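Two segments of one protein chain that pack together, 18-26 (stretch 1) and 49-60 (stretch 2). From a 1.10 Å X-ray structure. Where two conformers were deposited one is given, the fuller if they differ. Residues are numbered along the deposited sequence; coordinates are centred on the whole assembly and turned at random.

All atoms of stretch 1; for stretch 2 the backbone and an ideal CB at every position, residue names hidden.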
# COMPACT_ATOMS: atom_id res chain seq x y z
N GLY A 18 1.98 10.81 -13.28
CA GLY A 18 3.25 11.48 -13.13
C GLY A 18 4.05 10.88 -11.99
O GLY A 18 4.28 9.65 -11.96
N LEU A 19 4.43 11.71 -11.03
CA LEU A 19 5.12 11.29 -9.83
C LEU A 19 4.18 11.01 -8.65
O LEU A 19 4.64 10.64 -7.57
CB LEU A 19 6.15 12.34 -9.41
CG LEU A 19 7.35 12.53 -10.34
CD1 LEU A 19 8.15 13.74 -9.95
CD2 LEU A 19 8.21 11.29 -10.38
N SER A 20 2.89 11.25 -8.83
CA SER A 20 1.91 11.12 -7.78
C SER A 20 1.03 9.83 -7.90
O SER A 20 0.65 9.42 -9.01
CB SER A 20 1.01 12.34 -7.82
OG SER A 20 0.16 12.44 -6.76
N VAL A 21 0.69 9.23 -6.77
CA VAL A 21 -0.01 7.95 -6.67
C VAL A 21 -1.19 8.08 -5.74
O VAL A 21 -1.11 8.65 -4.66
CB VAL A 21 0.94 6.87 -6.15
CG1 VAL A 21 0.25 5.47 -6.28
CG2 VAL A 21 2.23 6.80 -6.88
N MET A 22 -2.32 7.53 -6.22
CA MET A 22 -3.49 7.31 -5.42
C MET A 22 -3.71 5.81 -5.19
O MET A 22 -3.34 5.01 -6.08
CB MET A 22 -4.75 7.91 -6.05
CG MET A 22 -4.66 9.40 -6.30
SD MET A 22 -6.09 10.20 -7.03
CE MET A 22 -7.29 9.87 -5.73
N SER A 23 -4.37 5.44 -4.12
CA SER A 23 -4.59 4.03 -3.78
C SER A 23 -6.05 3.73 -3.55
O SER A 23 -6.86 4.57 -3.13
CB SER A 23 -3.75 3.63 -2.58
OG SER A 23 -4.16 4.32 -1.40
N GLN A 24 -6.37 2.47 -3.82
CA GLN A 24 -7.60 1.86 -3.40
C GLN A 24 -7.27 0.60 -2.60
O GLN A 24 -6.52 -0.24 -3.07
CB GLN A 24 -8.49 1.51 -4.60
CG GLN A 24 -9.81 0.95 -4.17
CD GLN A 24 -10.63 0.29 -5.28
OE1 GLN A 24 -11.81 0.36 -5.22
NE2 GLN A 24 -10.01 -0.43 -6.17
N ASN A 25 -7.77 0.54 -1.38
CA ASN A 25 -7.50 -0.63 -0.51
C ASN A 25 -8.53 -1.69 -0.75
O ASN A 25 -9.71 -1.43 -0.54
CB ASN A 25 -7.48 -0.17 0.92
CG ASN A 25 -6.80 -1.17 1.81
OD1 ASN A 25 -7.01 -2.37 1.67
ND2 ASN A 25 -6.00 -0.67 2.74
N THR A 26 -8.12 -2.86 -1.19
CA THR A 26 -9.01 -3.96 -1.55
C THR A 26 -8.73 -5.19 -0.71
O THR A 26 -8.99 -6.33 -1.12
CB THR A 26 -8.96 -4.23 -3.06
OG1 THR A 26 -7.66 -4.70 -3.38
CG2 THR A 26 -9.34 -2.99 -3.88
N UNK A 49 -2.54 5.29 6.91
CA UNK A 49 -3.90 5.52 6.38
C UNK A 49 -4.40 4.28 5.63
O UNK A 49 -3.63 3.52 5.09
CB UNK A 49 -3.92 6.74 5.45
N UNK A 50 -5.73 4.17 5.53
CA UNK A 50 -6.28 3.05 4.78
C UNK A 50 -5.92 3.14 3.28
O UNK A 50 -5.57 2.14 2.66
CB UNK A 50 -7.80 3.00 4.96
N UNK A 51 -6.06 4.35 2.70
CA UNK A 51 -5.88 4.51 1.25
C UNK A 51 -5.21 5.87 0.98
O UNK A 51 -5.87 6.83 0.54
CB UNK A 51 -7.22 4.41 0.52
N UNK A 52 -3.93 6.01 1.30
CA UNK A 52 -3.24 7.29 1.17
C UNK A 52 -3.01 7.68 -0.31
O UNK A 52 -3.08 6.86 -1.23
CB UNK A 52 -1.90 7.23 1.91
N UNK A 53 -2.62 8.94 -0.46
CA UNK A 53 -2.07 9.50 -1.68
C UNK A 53 -0.62 9.96 -1.35
O UNK A 53 -0.38 10.44 -0.25
CB UNK A 53 -2.93 10.65 -2.20
N UNK A 54 0.29 9.80 -2.28
CA UNK A 54 1.68 10.12 -2.02
C UNK A 54 2.36 10.49 -3.34
O UNK A 54 1.76 10.40 -4.40
CB UNK A 54 2.39 8.95 -1.34
N UNK A 55 3.64 10.90 -3.26
CA UNK A 55 4.39 11.23 -4.46
C UNK A 55 5.87 10.99 -4.22
O UNK A 55 6.39 10.96 -3.11
CB UNK A 55 4.14 12.68 -4.88
N UNK A 56 6.56 10.89 -5.37
CA UNK A 56 8.00 10.74 -5.42
C UNK A 56 8.65 12.03 -6.00
O UNK A 56 7.94 12.96 -6.39
CB UNK A 56 8.37 9.51 -6.26
N UNK A 57 9.96 12.11 -5.93
CA UNK A 57 10.72 13.22 -6.47
C UNK A 57 11.49 12.83 -7.74
O UNK A 57 11.51 13.53 -8.73
CB UNK A 57 11.69 13.75 -5.41
N UNK A 58 12.17 11.68 -7.68
CA UNK A 58 12.99 11.19 -8.76
C UNK A 58 12.21 10.17 -9.58
O UNK A 58 11.60 9.24 -9.06
CB UNK A 58 14.29 10.58 -8.22
N UNK A 59 12.30 10.28 -10.90
CA UNK A 59 11.77 9.20 -11.77
C UNK A 59 12.45 7.91 -11.45
O UNK A 59 13.63 7.85 -11.10
CB UNK A 59 11.96 9.53 -13.25
N UNK A 60 11.69 6.81 -11.56
CA UNK A 60 12.23 5.49 -11.31
C UNK A 60 11.21 4.48 -10.99
O UNK A 60 10.00 4.70 -11.16
CB UNK A 60 13.25 5.54 -10.17

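Position 49 has nothing of stretch 1 within 5.5 Å of its ideal CB, so this contact sets almost no requirement there; the residue is Glu 49, and it makes no contact. At 50 the CB points sideways, 4.7 Å from Asn 25 ND2, and many side chains would do, since the useful group is the backbone carbonyl. Ala 50 fills the place, and its O accepts a hydrogen bond from Asn 25 ND2 at 2.8 Å.

Position 51 points toward stretch 1, its ideal CB 3.6 Å from Ser 23 OG. So close an approach favours a small residue, and Ala 51 lies against Ser 23 with its methyl.

At 52 the CB turns away, phi is -70°, and the backbone N lies 3.2 Å from Ser 23 OG. That phi suits proline among many others, and no N-H is called for. Pro 52 has none; its O accepts a hydrogen bond from Ser 23 OG (2.8 Å).

Here the chain runs antiparallel to strand 20-25. The CB of 53 shares a face with Ser 20 and Met 22, 4.6 Å from Met 22 CG, where an extended backbone welcomes a beta-branched side chain. Thr 53 places CG2 4.0 Å from Met 22 CG. Thr 53 OG1 and water 1 share a weak hydrogen bond, 3.3 Å; the water accepts from Ser 23 N (3.0 Å).

Position 54 pairs with Val 21 through two hydrogen bonds, Val 21 N to the O of 54 (2.9 Å) and the N of 54 to Val 21 O (3.0 Å). Its CB lies on Val 21's face, inviting an apolar, perhaps aromatic, side chain. Trp 54 lays its indole against the valine: Val 21 CB sits 3.9 Å from the centroid of the five-membered ring, over the face.

At 55 the CB is 3.4 Å from Leu 19 O, so a small or polar residue fits easily; Ser 55 sets its CB 3.9 Å from Ser 20 CA, on the face it shares with Ser 20.

The N of 56 donates to Leu 19 O (2.9 Å). Its sideways CB leaves Val 21 CG2 within reach of a long apolar or aromatic group. Tyr 56 meets that methyl at its ring edge, CE2 to CG2 3.8 Å, and its OH accepts from Trp 54 NE1 (3.0 Å).

Positions 57 and 58 point away and tolerate polar residues: Thr 57 and Lys 58. At 59 the sideways CB is 5.0 Å from Leu 19 CD2, so a small or larger apolar residue could serve; Ala 59 lies there loosely. Position 60, with phi 159°, would jam a CB against the preceding carbonyl, and is Gly 60.

Stretch 2, residues 49-60: EAAPTWSYTKAG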
# COMPACT_ATOMS: atom_id res chain seq x y z
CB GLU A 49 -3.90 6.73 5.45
CG GLU A 49 -3.40 8.01 6.13
CD GLU A 49 -3.36 9.23 5.27
OE1 GLU A 49 -3.93 9.19 4.16
OE2 GLU A 49 -2.73 10.24 5.71
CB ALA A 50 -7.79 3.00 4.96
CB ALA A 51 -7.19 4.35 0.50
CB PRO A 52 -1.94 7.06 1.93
CG PRO A 52 -1.68 5.59 1.76
CD PRO A 52 -3.03 4.94 1.76
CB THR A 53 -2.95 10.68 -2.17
OG1 THR A 53 -4.30 10.26 -2.29
CG2 THR A 53 -2.39 11.17 -3.50
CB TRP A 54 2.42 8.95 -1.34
CG TRP A 54 2.54 7.72 -2.15
CD1 TRP A 54 3.67 7.30 -2.85
CD2 TRP A 54 1.60 6.62 -2.25
NE1 TRP A 54 3.45 6.05 -3.38
CE2 TRP A 54 2.22 5.60 -2.99
CE3 TRP A 54 0.32 6.40 -1.71
CZ2 TRP A 54 1.60 4.37 -3.21
CZ3 TRP A 54 -0.27 5.20 -1.93
CH2 TRP A 54 0.36 4.19 -2.65
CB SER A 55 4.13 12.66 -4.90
OG SER A 55 4.55 13.58 -3.83
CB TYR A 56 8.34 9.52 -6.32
CG TYR A 56 7.72 8.24 -5.82
CD1 TYR A 56 8.35 7.49 -4.85
CD2 TYR A 56 6.51 7.80 -6.32
CE1 TYR A 56 7.77 6.35 -4.35
CE2 TYR A 56 5.91 6.65 -5.80
CZ TYR A 56 6.56 5.91 -4.86
OH TYR A 56 5.96 4.76 -4.39
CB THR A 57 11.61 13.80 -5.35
OG1 THR A 57 10.78 14.37 -4.35
CG2 THR A 57 12.53 14.88 -5.86
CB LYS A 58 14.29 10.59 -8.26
CG LYS A 58 15.35 10.39 -9.32
CD LYS A 58 16.65 9.83 -8.78
CE LYS A 58 17.74 9.91 -9.78
NZ LYS A 58 19.08 9.48 -9.36
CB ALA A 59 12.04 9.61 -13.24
O HOH W 1 -5.95 7.38 -2.38
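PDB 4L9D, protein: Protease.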